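Local structure of DNA polymerase sliding clamp 3 (3AIZ) at residues F11-R16 with T205-K210; I154-E159 with S195-E200; I223-R228 with F239-R244. The protein forms part of a toroidal ring around DNA that tethers the DNA polymerase catalytic subunit and other proteins to the template during replication. All coordinates share one frame; numbering follows the deposited sequence.

Contact 1: F11-R16 with T205-K210; sequences FSYIFR and TSKMRK. With SO4 (sulfate ion), chain G.
Y13 of helix 8-18 carries the contact with the loop after helix 199-203, meeting K207 at its base and K210 at its ring. Its CB lies 3.4 Å from the K207 backbone O, and Y13 CE1 approaches K210 CD at 3.4 Å. The lysine's aliphatic part slants past the ring, where the bend at chi3 (54°) brings K210 CE, like CD before it, past Y13 CD1 and CE1. R16, one helical turn on, lays its CD over one face of the same ring, displaced toward the rim. Next to Y13, M208 starts out away from the helix, but the bend at chi2 (-67°) brings its SD back to 4.1 Å from I14 CA. No hydrogen bond joins the two segments, which are held by apolar and aliphatic packing. This is where a helix of the N-terminal PCNA domain meets a loop of the C-terminal domain; in the PCNA fold such helices line the central channel through which DNA passes. A sulfate ion, probably from the crystallisation liquor, sits here against the R16 guanidinium edge. R16 NH2 donates to sulfate O3 at 2.8 Å, while NE bonds sulfate O2 at 3.2 Å and NH2 adds a weak bond to that oxygen. K207 contributes its CE, 3.3 Å from sulfate O1, but its NZ turns to a salt bridge with E20. An anion bound beside R16 is consistent with a surface that attracts DNA phosphates. Behind this layer, I14 packs on I49 and I51 of strand 45-52, R16 rests on T75 of helix 71-78, and R209 reaches D141 and D144 of helix 136-149 through two salt bridges.

Contact 2: I154-E159 with S195-E200; sequences ITFKAE and SVYGLE
I154 and Y197 form the first of two hydrogen-bonded pairs that zip strand 153-159 to strand 193-198. I154 N donates to Y197 O at 2.7 Å, nearly straight at 169°, and comes in almost end-on to the carbonyl; the return bond from Y197 N to I154 O is 3.1 Å, with the donor well above the carbonyl plane. At the second pair, F156 N reaches S195 O at 2.9 Å, and S195 N gives its hydrogen to F156 O at 3.1 Å. T155 and V196 make the non-hydrogen-bonded pair between them, their CA atoms 4.3 Å apart, and their backbone polar groups turn outward: T155 bonds S166 of strand 162-168 and V196 bonds R244. On their face of the sheet, T155 OG1 touches V196 CG2 but takes its hydrogen bond from N168 ND2. Together these strands belong to the four-stranded antiparallel sheet of the C-terminal PCNA domain, with 193-198 its outermost strand within the chain and G198 the N-cap of helix 199-203. The face bearing I154, F156, S195 and Y197 is buried against strands 214-220 and 223-231. There the Y197 ring presents its edge to the face of F156 in an offset edge-to-face pair, centroids 5.7 Å apart and planes at 78°, with Y197 CD2 nearest to F156 CD1. On the same face, S195 OG and Y197 OH stand 2.6 Å apart, and each has a backbone carbonyl as a further partner, G220 O for the serine and I223 O for the tyrosine. Where strand 193-198 gives way to helix 199-203, the I154 and L199 side chains cross at about a right angle, I154 CG1 meeting L199 CG at 3.7 Å.

Contact 3: I223-R228 with F239-R244; sequences IPLKLR and FYIAPR
L225 and L227 of strand 223-231 pair with I241 and F239 of strand 235-241 in antiparallel register, the short axes 4.4 Å apart at closest approach and the chain directions 154° from one another. Four backbone hydrogen bonds hold the ladder: L225 N to I241 O (2.8 Å) and its return, then L227 N to F239 O (3.0 Å) and its return. K226 and Y240 occupy the non-hydrogen-bonded position in between, where Y240 CA approaches L225 O and K226 CA approaches F239 O in CA-H...O contacts. On that face, K226 runs fully extended, CG anti to the backbone N, alongside the Y240 side chain and pointing the same way. Its CG stands over the tyrosine ring, 4.1 Å from the centroid and 26° off the normal, a CH-pi contact; farther out, K226 CE passes 3.3 Å from Y240 OH. The two strands are a beta hairpin in the long antiparallel sheet that, as in other PCNA subunits, crosses from one domain to the other: strand 235-241 pairs onward with strand 45-52 of the N-terminal domain, and 223-231 with 214-220 of the C-terminal one. The other face carries L225, L227, F239 and I241. L227 meets F239 CB to CB at 4.3 Å, and the F239 ring, directed away from strand 223-231, has L227 O at its edge. I241 CD1 lies near both L225 CD2 and L227 CD1; I241 also packs on Y201 and V202 of helix 199-203, and L225 on V202. P224 CB packs against Y240 CB, while P243, just after strand 235-241, directs its side chain toward 223-224, CG lying near I223 O. R228, beyond the paired residues, makes a salt bridge with D238 and a cation-pi contact with Y236.

Contacts 2 and 3 are both antiparallel strand pairings with four cross-strand backbone hydrogen bonds, whereas contact 1, partly buried on the side of helix 8-18, has none and relies on side-chain packing beside a bound anion. Contact 2 is the most buried of the three; contact 3 has one apolar buried face and one partly exposed face. Their centres lie about 10 Å apart, and the Y197 ring of contact 2 packs against the backbone at L225 and A242 of contact 3. Only contact 1 joins the two domains directly; contacts 2 and 3 lie within the C-terminal range, contact 3 in the sheet that continues into N-terminal strand 45-52. Contacts 1 and 3 touch where T205 CG2 meets F239 CD2 at 3.7 Å.

Contact 1: F11-R16 with T205-K210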
loop_
_atom_site.group_PDB
_atom_site.type_symbol
_atom_site.label_atom_id
_atom_site.label_comp_id
_atom_site.label_asym_id
_atom_site.label_seq_id
_atom_site.Cartn_x
_atom_site.Cartn_y
_atom_site.Cartn_z
ATOM N N PHE C 11 24.923 -2.745 -21.957
ATOM C CA PHE C 11 26.358 -2.934 -21.781
ATOM C C PHE C 11 26.808 -2.646 -20.350
ATOM O O PHE C 11 27.679 -3.330 -19.817
ATOM C CB PHE C 11 27.125 -2.045 -22.763
ATOM C CG PHE C 11 28.616 -2.210 -22.698
ATOM C CD1 PHE C 11 29.253 -3.181 -23.452
ATOM C CD2 PHE C 11 29.383 -1.385 -21.892
ATOM C CE1 PHE C 11 30.624 -3.331 -23.398
ATOM C CE2 PHE C 11 30.756 -1.531 -21.835
ATOM C CZ PHE C 11 31.377 -2.504 -22.589
ATOM N N SER C 12 26.206 -1.637 -19.730
ATOM C CA SER C 12 26.602 -1.231 -18.386
ATOM C C SER C 12 26.266 -2.292 -17.341
ATOM O O SER C 12 26.979 -2.444 -16.349
ATOM C CB SER C 12 25.950 0.101 -18.010
ATOM O OG SER C 12 24.541 -0.024 -17.928
ATOM N N TYR C 13 25.181 -3.025 -17.568
ATOM C CA TYR C 13 24.728 -4.030 -16.609
ATOM C C TYR C 13 25.681 -5.218 -16.492
ATOM O O TYR C 13 25.669 -5.934 -15.490
ATOM C CB TYR C 13 23.312 -4.504 -16.944
ATOM C CG TYR C 13 22.230 -3.588 -16.417
ATOM C CD1 TYR C 13 21.729 -2.552 -17.193
ATOM C CD2 TYR C 13 21.717 -3.755 -15.137
ATOM C CE1 TYR C 13 20.743 -1.712 -16.711
ATOM C CE2 TYR C 13 20.732 -2.921 -14.647
ATOM C CZ TYR C 13 20.248 -1.901 -15.437
ATOM O OH TYR C 13 19.265 -1.067 -14.954
ATOM N N ILE C 14 26.504 -5.425 -17.515
ATOM C CA ILE C 14 27.531 -6.458 -17.462
ATOM C C ILE C 14 28.492 -6.168 -16.316
ATOM O O ILE C 14 28.944 -7.076 -15.619
ATOM C CB ILE C 14 28.336 -6.530 -18.775
ATOM C CG1 ILE C 14 27.417 -6.838 -19.958
ATOM C CG2 ILE C 14 29.436 -7.575 -18.670
ATOM C CD1 ILE C 14 28.140 -6.905 -21.285
ATOM N N PHE C 15 28.790 -4.887 -16.124
ATOM C CA PHE C 15 29.745 -4.453 -15.112
ATOM C C PHE C 15 29.079 -4.261 -13.755
ATOM O O PHE C 15 29.730 -4.350 -12.714
ATOM C CB PHE C 15 30.442 -3.171 -15.563
ATOM C CG PHE C 15 31.207 -3.326 -16.843
ATOM C CD1 PHE C 15 30.560 -3.255 -18.064
ATOM C CD2 PHE C 15 32.572 -3.556 -16.827
ATOM C CE1 PHE C 15 31.260 -3.407 -19.243
ATOM C CE2 PHE C 15 33.277 -3.708 -18.005
ATOM C CZ PHE C 15 32.621 -3.633 -19.214
ATOM N N ARG C 16 27.777 -4.000 -13.770
ATOM C CA ARG C 16 27.013 -3.905 -12.534
ATOM C C ARG C 16 26.848 -5.293 -11.920
ATOM O O ARG C 16 26.775 -5.438 -10.699
ATOM C CB ARG C 16 25.652 -3.258 -12.796
ATOM C CG ARG C 16 25.749 -1.891 -13.454
ATOM C CD ARG C 16 24.381 -1.303 -13.733
ATOM N NE ARG C 16 23.615 -1.097 -12.508
ATOM C CZ ARG C 16 22.418 -0.525 -12.466
ATOM N NH1 ARG C 16 21.847 -0.096 -13.585
ATOM N NH2 ARG C 16 21.789 -0.378 -11.308
ATOM N N THR C 205 23.875 -12.913 -10.355
ATOM C CA THR C 205 24.074 -12.855 -11.799
ATOM C C THR C 205 22.800 -12.408 -12.511
ATOM O O THR C 205 22.757 -12.326 -13.737
ATOM C CB THR C 205 24.531 -14.215 -12.374
ATOM O OG1 THR C 205 23.469 -15.171 -12.264
ATOM C CG2 THR C 205 25.749 -14.729 -11.626
ATOM N N SER C 206 21.767 -12.114 -11.727
ATOM C CA SER C 206 20.465 -11.735 -12.271
ATOM C C SER C 206 20.500 -10.444 -13.091
ATOM O O SER C 206 19.712 -10.274 -14.022
ATOM C CB SER C 206 19.433 -11.621 -11.146
ATOM O OG SER C 206 19.881 -10.745 -10.125
ATOM N N LYS C 207 21.407 -9.535 -12.750
ATOM C CA LYS C 207 21.513 -8.270 -13.472
ATOM C C LYS C 207 22.104 -8.436 -14.872
ATOM O O LYS C 207 22.501 -7.457 -15.504
ATOM C CB LYS C 207 22.306 -7.236 -12.666
ATOM C CG LYS C 207 21.442 -6.398 -11.729
ATOM C CD LYS C 207 22.261 -5.367 -10.964
ATOM C CE LYS C 207 22.796 -5.930 -9.657
ATOM N NZ LYS C 207 23.679 -7.110 -9.865
ATOM N N MET C 208 22.163 -9.677 -15.347
ATOM C CA MET C 208 22.563 -9.955 -16.722
ATOM C C MET C 208 21.331 -9.980 -17.621
ATOM O O MET C 208 21.432 -10.194 -18.830
ATOM C CB MET C 208 23.307 -11.290 -16.814
ATOM C CG MET C 208 24.713 -11.272 -16.233
ATOM S SD MET C 208 25.855 -10.233 -17.169
ATOM C CE MET C 208 25.668 -10.923 -18.812
ATOM N N ARG C 209 20.170 -9.759 -17.013
ATOM C CA ARG C 209 18.890 -9.771 -17.716
ATOM C C ARG C 209 18.925 -9.022 -19.046
ATOM O O ARG C 209 18.728 -9.616 -20.106
ATOM C CB ARG C 209 17.798 -9.177 -16.825
ATOM C CG ARG C 209 16.469 -8.952 -17.528
ATOM C CD ARG C 209 15.494 -8.227 -16.616
ATOM N NE ARG C 209 15.449 -8.845 -15.294
ATOM C CZ ARG C 209 14.650 -9.856 -14.970
ATOM N NH1 ARG C 209 14.680 -10.362 -13.743
ATOM N NH2 ARG C 209 13.820 -10.361 -15.875
ATOM N N LYS C 210 19.170 -7.718 -18.983
ATOM C CA LYS C 210 19.146 -6.873 -20.174
ATOM C C LYS C 210 20.152 -7.283 -21.254
ATOM O O LYS C 210 19.768 -7.516 -22.401
ATOM C CB LYS C 210 19.333 -5.401 -19.797
ATOM C CG LYS C 210 18.195 -4.821 -18.973
ATOM C CD LYS C 210 18.463 -3.370 -18.609
ATOM C CE LYS C 210 18.772 -2.538 -19.844
ATOM N NZ LYS C 210 17.663 -2.580 -20.838
HETATM S S SO4 G . 23.272 -1.929 -8.450
HETATM O O1 SO4 G . 23.720 -3.234 -7.969
HETATM O O2 SO4 G . 24.253 -1.396 -9.394
HETATM O O3 SO4 G . 21.978 -2.074 -9.114
HETATM O O4 SO4 G . 23.137 -1.015 -7.318
#

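Contact 2: I154-E159 with S195-E200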
loop_
_atom_site.group_PDB
_atom_site.type_symbol
_atom_site.label_atom_id
_atom_site.label_comp_id
_atom_site.label_asym_id
_atom_site.label_seq_id
_atom_site.Cartn_x
_atom_site.Cartn_y
_atom_site.Cartn_z
ATOM N N ILE C 154 21.292 -23.261 -3.363
ATOM C CA ILE C 154 20.319 -23.616 -4.387
ATOM C C ILE C 154 20.677 -24.963 -5.000
ATOM O O ILE C 154 21.715 -25.096 -5.649
ATOM C CB ILE C 154 20.277 -22.574 -5.518
ATOM C CG1 ILE C 154 19.939 -21.190 -4.964
ATOM C CG2 ILE C 154 19.272 -22.987 -6.584
ATOM C CD1 ILE C 154 19.868 -20.117 -6.026
ATOM N N THR C 155 19.824 -25.960 -4.791
ATOM C CA THR C 155 20.039 -27.269 -5.393
ATOM C C THR C 155 19.616 -27.268 -6.856
ATOM O O THR C 155 18.446 -27.041 -7.172
ATOM C CB THR C 155 19.271 -28.382 -4.655
ATOM O OG1 THR C 155 19.878 -28.627 -3.382
ATOM C CG2 THR C 155 19.296 -29.667 -5.466
ATOM N N PHE C 156 20.577 -27.508 -7.743
ATOM C CA PHE C 156 20.293 -27.689 -9.160
ATOM C C PHE C 156 20.147 -29.176 -9.442
ATOM O O PHE C 156 21.106 -29.936 -9.308
ATOM C CB PHE C 156 21.418 -27.108 -10.017
ATOM C CG PHE C 156 21.364 -25.613 -10.165
ATOM C CD1 PHE C 156 21.598 -24.785 -9.080
ATOM C CD2 PHE C 156 21.099 -25.037 -11.397
ATOM C CE1 PHE C 156 21.557 -23.412 -9.217
ATOM C CE2 PHE C 156 21.056 -23.663 -11.541
ATOM C CZ PHE C 156 21.286 -22.850 -10.450
ATOM N N LYS C 157 18.946 -29.593 -9.825
ATOM C CA LYS C 157 18.682 -31.004 -10.074
ATOM C C LYS C 157 18.057 -31.227 -11.445
ATOM O O LYS C 157 17.045 -30.615 -11.784
ATOM C CB LYS C 157 17.786 -31.580 -8.976
ATOM C CG LYS C 157 17.487 -33.064 -9.117
ATOM C CD LYS C 157 16.923 -33.626 -7.822
ATOM C CE LYS C 157 16.470 -35.068 -7.986
ATOM N NZ LYS C 157 15.277 -35.174 -8.871
ATOM N N ALA C 158 18.670 -32.104 -12.230
ATOM C CA ALA C 158 18.153 -32.443 -13.547
ATOM C C ALA C 158 17.554 -33.846 -13.540
ATOM O O ALA C 158 18.213 -34.809 -13.149
ATOM C CB ALA C 158 19.249 -32.332 -14.592
ATOM N N GLU C 159 16.302 -33.953 -13.971
ATOM C CA GLU C 159 15.611 -35.236 -14.005
ATOM C C GLU C 159 14.662 -35.322 -15.197
ATOM O O GLU C 159 13.719 -34.538 -15.309
ATOM C CB GLU C 159 14.841 -35.462 -12.702
ATOM C CG GLU C 159 14.167 -36.822 -12.604
ATOM C CD GLU C 159 13.501 -37.049 -11.259
ATOM O OE1 GLU C 159 12.723 -36.173 -10.820
ATOM O OE2 GLU C 159 13.753 -38.106 -10.642
ATOM N N SER C 195 23.453 -31.265 -7.865
ATOM C CA SER C 195 24.468 -30.727 -6.970
ATOM C C SER C 195 23.975 -29.422 -6.359
ATOM O O SER C 195 23.012 -28.828 -6.844
ATOM C CB SER C 195 25.791 -30.510 -7.705
ATOM O OG SER C 195 25.623 -29.640 -8.808
ATOM N N VAL C 196 24.637 -28.982 -5.295
ATOM C CA VAL C 196 24.213 -27.788 -4.575
ATOM C C VAL C 196 25.211 -26.649 -4.753
ATOM O O VAL C 196 26.418 -26.873 -4.793
ATOM C CB VAL C 196 24.039 -28.082 -3.075
ATOM C CG1 VAL C 196 23.482 -26.865 -2.358
ATOM C CG2 VAL C 196 23.131 -29.283 -2.875
ATOM N N TYR C 197 24.699 -25.426 -4.862
ATOM C CA TYR C 197 25.550 -24.253 -5.029
ATOM C C TYR C 197 25.099 -23.107 -4.132
ATOM O O TYR C 197 23.938 -23.042 -3.731
ATOM C CB TYR C 197 25.557 -23.802 -6.491
ATOM C CG TYR C 197 25.976 -24.887 -7.453
ATOM C CD1 TYR C 197 27.316 -25.195 -7.640
ATOM C CD2 TYR C 197 25.032 -25.608 -8.169
ATOM C CE1 TYR C 197 27.704 -26.190 -8.515
ATOM C CE2 TYR C 197 25.410 -26.602 -9.047
ATOM C CZ TYR C 197 26.746 -26.889 -9.215
ATOM O OH TYR C 197 27.126 -27.879 -10.091
ATOM N N GLY C 198 26.025 -22.205 -3.817
ATOM C CA GLY C 198 25.717 -21.056 -2.987
ATOM C C GLY C 198 24.639 -20.192 -3.611
ATOM O O GLY C 198 24.717 -19.841 -4.788
ATOM N N LEU C 199 23.630 -19.847 -2.819
ATOM C CA LEU C 199 22.500 -19.075 -3.320
ATOM C C LEU C 199 22.916 -17.684 -3.797
ATOM O O LEU C 199 22.572 -17.275 -4.905
ATOM C CB LEU C 199 21.400 -18.979 -2.255
ATOM C CG LEU C 199 20.083 -18.301 -2.646
ATOM C CD1 LEU C 199 18.934 -18.839 -1.806
ATOM C CD2 LEU C 199 20.181 -16.788 -2.521
ATOM N N GLU C 200 23.662 -16.965 -2.965
ATOM C CA GLU C 200 24.050 -15.595 -3.285
ATOM C C GLU C 200 24.823 -15.486 -4.599
ATOM O O GLU C 200 24.627 -14.542 -5.365
ATOM C CB GLU C 200 24.860 -14.976 -2.141
ATOM C CG GLU C 200 26.084 -15.780 -1.734
ATOM C CD GLU C 200 26.929 -15.066 -0.696
ATOM O OE1 GLU C 200 27.404 -15.733 0.248
ATOM O OE2 GLU C 200 27.115 -13.836 -0.824
#

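Contact 3: I223-R228 with F239-R244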
loop_
_atom_site.group_PDB
_atom_site.type_symbol
_atom_site.label_atom_id
_atom_site.label_comp_id
_atom_site.label_asym_id
_atom_site.label_seq_id
_atom_site.Cartn_x
_atom_site.Cartn_y
_atom_site.Cartn_z
ATOM N N ILE C 223 31.106 -30.903 -9.492
ATOM C CA ILE C 223 31.720 -30.003 -10.465
ATOM C C ILE C 223 31.003 -28.657 -10.472
ATOM O O ILE C 223 29.827 -28.575 -10.118
ATOM C CB ILE C 223 31.742 -30.601 -11.889
ATOM C CG1 ILE C 223 30.340 -30.610 -12.499
ATOM C CG2 ILE C 223 32.348 -31.997 -11.874
ATOM C CD1 ILE C 223 30.315 -31.048 -13.947
ATOM N N PRO C 224 31.715 -27.593 -10.868
ATOM C CA PRO C 224 31.173 -26.230 -10.831
ATOM C C PRO C 224 29.928 -26.063 -11.694
ATOM O O PRO C 224 29.758 -26.771 -12.686
ATOM C CB PRO C 224 32.314 -25.382 -11.406
ATOM C CG PRO C 224 33.543 -26.198 -11.201
ATOM C CD PRO C 224 33.104 -27.620 -11.359
ATOM N N LEU C 225 29.067 -25.130 -11.305
ATOM C CA LEU C 225 27.928 -24.739 -12.121
ATOM C C LEU C 225 28.380 -23.693 -13.127
ATOM O O LEU C 225 28.945 -22.669 -12.747
ATOM C CB LEU C 225 26.818 -24.159 -11.243
ATOM C CG LEU C 225 25.768 -23.284 -11.938
ATOM C CD1 LEU C 225 24.986 -24.080 -12.973
ATOM C CD2 LEU C 225 24.828 -22.656 -10.921
ATOM N N LYS C 226 28.143 -23.947 -14.409
ATOM C CA LYS C 226 28.504 -22.976 -15.431
ATOM C C LYS C 226 27.285 -22.260 -15.995
ATOM O O LYS C 226 26.531 -22.826 -16.785
ATOM C CB LYS C 226 29.292 -23.624 -16.570
ATOM C CG LYS C 226 29.789 -22.613 -17.593
ATOM C CD LYS C 226 30.400 -23.275 -18.816
ATOM C CE LYS C 226 30.841 -22.227 -19.826
ATOM N NZ LYS C 226 31.241 -22.825 -21.125
ATOM N N LEU C 227 27.099 -21.012 -15.580
ATOM C CA LEU C 227 26.069 -20.166 -16.161
ATOM C C LEU C 227 26.687 -19.320 -17.263
ATOM O O LEU C 227 27.480 -18.418 -16.995
ATOM C CB LEU C 227 25.445 -19.261 -15.100
ATOM C CG LEU C 227 24.701 -19.940 -13.950
ATOM C CD1 LEU C 227 24.287 -18.915 -12.906
ATOM C CD2 LEU C 227 23.495 -20.709 -14.466
ATOM N N ARG C 228 26.338 -19.626 -18.507
ATOM C CA ARG C 228 26.815 -18.837 -19.633
ATOM C C ARG C 228 25.713 -17.932 -20.147
ATOM O O ARG C 228 24.785 -18.387 -20.813
ATOM C CB ARG C 228 27.317 -19.729 -20.767
ATOM C CG ARG C 228 27.352 -19.020 -22.113
ATOM C CD ARG C 228 28.120 -19.809 -23.155
ATOM N NE ARG C 228 29.540 -19.891 -22.832
ATOM C CZ ARG C 228 30.483 -20.229 -23.703
ATOM N NH1 ARG C 228 30.154 -20.508 -24.957
ATOM N NH2 ARG C 228 31.754 -20.280 -23.326
ATOM N N PHE C 239 29.953 -17.797 -15.770
ATOM C CA PHE C 239 30.070 -17.793 -14.318
ATOM C C PHE C 239 30.225 -19.218 -13.796
ATOM O O PHE C 239 29.287 -20.013 -13.853
ATOM C CB PHE C 239 28.849 -17.126 -13.681
ATOM C CG PHE C 239 28.724 -15.663 -13.993
ATOM C CD1 PHE C 239 28.173 -15.239 -15.190
ATOM C CD2 PHE C 239 29.156 -14.709 -13.087
ATOM C CE1 PHE C 239 28.057 -13.893 -15.480
ATOM C CE2 PHE C 239 29.043 -13.361 -13.371
ATOM C CZ PHE C 239 28.492 -12.954 -14.569
ATOM N N TYR C 240 31.416 -19.540 -13.302
ATOM C CA TYR C 240 31.672 -20.848 -12.713
ATOM C C TYR C 240 31.543 -20.776 -11.197
ATOM O O TYR C 240 32.349 -20.127 -10.529
ATOM C CB TYR C 240 33.067 -21.351 -13.093
ATOM C CG TYR C 240 33.277 -21.531 -14.580
ATOM C CD1 TYR C 240 33.584 -20.448 -15.392
ATOM C CD2 TYR C 240 33.177 -22.784 -15.169
ATOM C CE1 TYR C 240 33.780 -20.606 -16.749
ATOM C CE2 TYR C 240 33.373 -22.952 -16.528
ATOM C CZ TYR C 240 33.674 -21.859 -17.313
ATOM O OH TYR C 240 33.870 -22.013 -18.666
ATOM N N ILE C 241 30.531 -21.445 -10.657
ATOM C CA ILE C 241 30.291 -21.437 -9.219
ATOM C C ILE C 241 30.627 -22.788 -8.594
ATOM O O ILE C 241 30.125 -23.823 -9.028
ATOM C CB ILE C 241 28.834 -21.064 -8.899
ATOM C CG1 ILE C 241 28.455 -19.768 -9.618
ATOM C CG2 ILE C 241 28.632 -20.932 -7.398
ATOM C CD1 ILE C 241 27.032 -19.333 -9.382
ATOM N N ALA C 242 31.478 -22.767 -7.574
ATOM C CA ALA C 242 31.943 -23.990 -6.925
ATOM C C ALA C 242 30.807 -24.757 -6.251
ATOM O O ALA C 242 29.842 -24.158 -5.776
ATOM C CB ALA C 242 33.040 -23.672 -5.920
ATOM N N PRO C 243 30.925 -26.092 -6.214
ATOM C CA PRO C 243 29.920 -26.997 -5.645
ATOM C C PRO C 243 29.884 -26.967 -4.119
ATOM O O PRO C 243 30.862 -26.577 -3.484
ATOM C CB PRO C 243 30.387 -28.381 -6.115
ATOM C CG PRO C 243 31.366 -28.123 -7.217
ATOM C CD PRO C 243 32.017 -26.832 -6.864
ATOM N N ARG C 244 28.756 -27.385 -3.552
ATOM C CA ARG C 244 28.588 -27.507 -2.105
ATOM C C ARG C 244 28.841 -26.218 -1.334
ATOM O O ARG C 244 29.442 -26.243 -0.261
ATOM C CB ARG C 244 29.480 -28.617 -1.542
ATOM C CG ARG C 244 28.990 -30.024 -1.822
ATOM C CD ARG C 244 29.689 -31.025 -0.916
ATOM N NE ARG C 244 29.310 -32.402 -1.215
ATOM C CZ ARG C 244 29.729 -33.457 -0.525
ATOM N NH1 ARG C 244 30.543 -33.295 0.511
ATOM N NH2 ARG C 244 29.334 -34.675 -0.869
#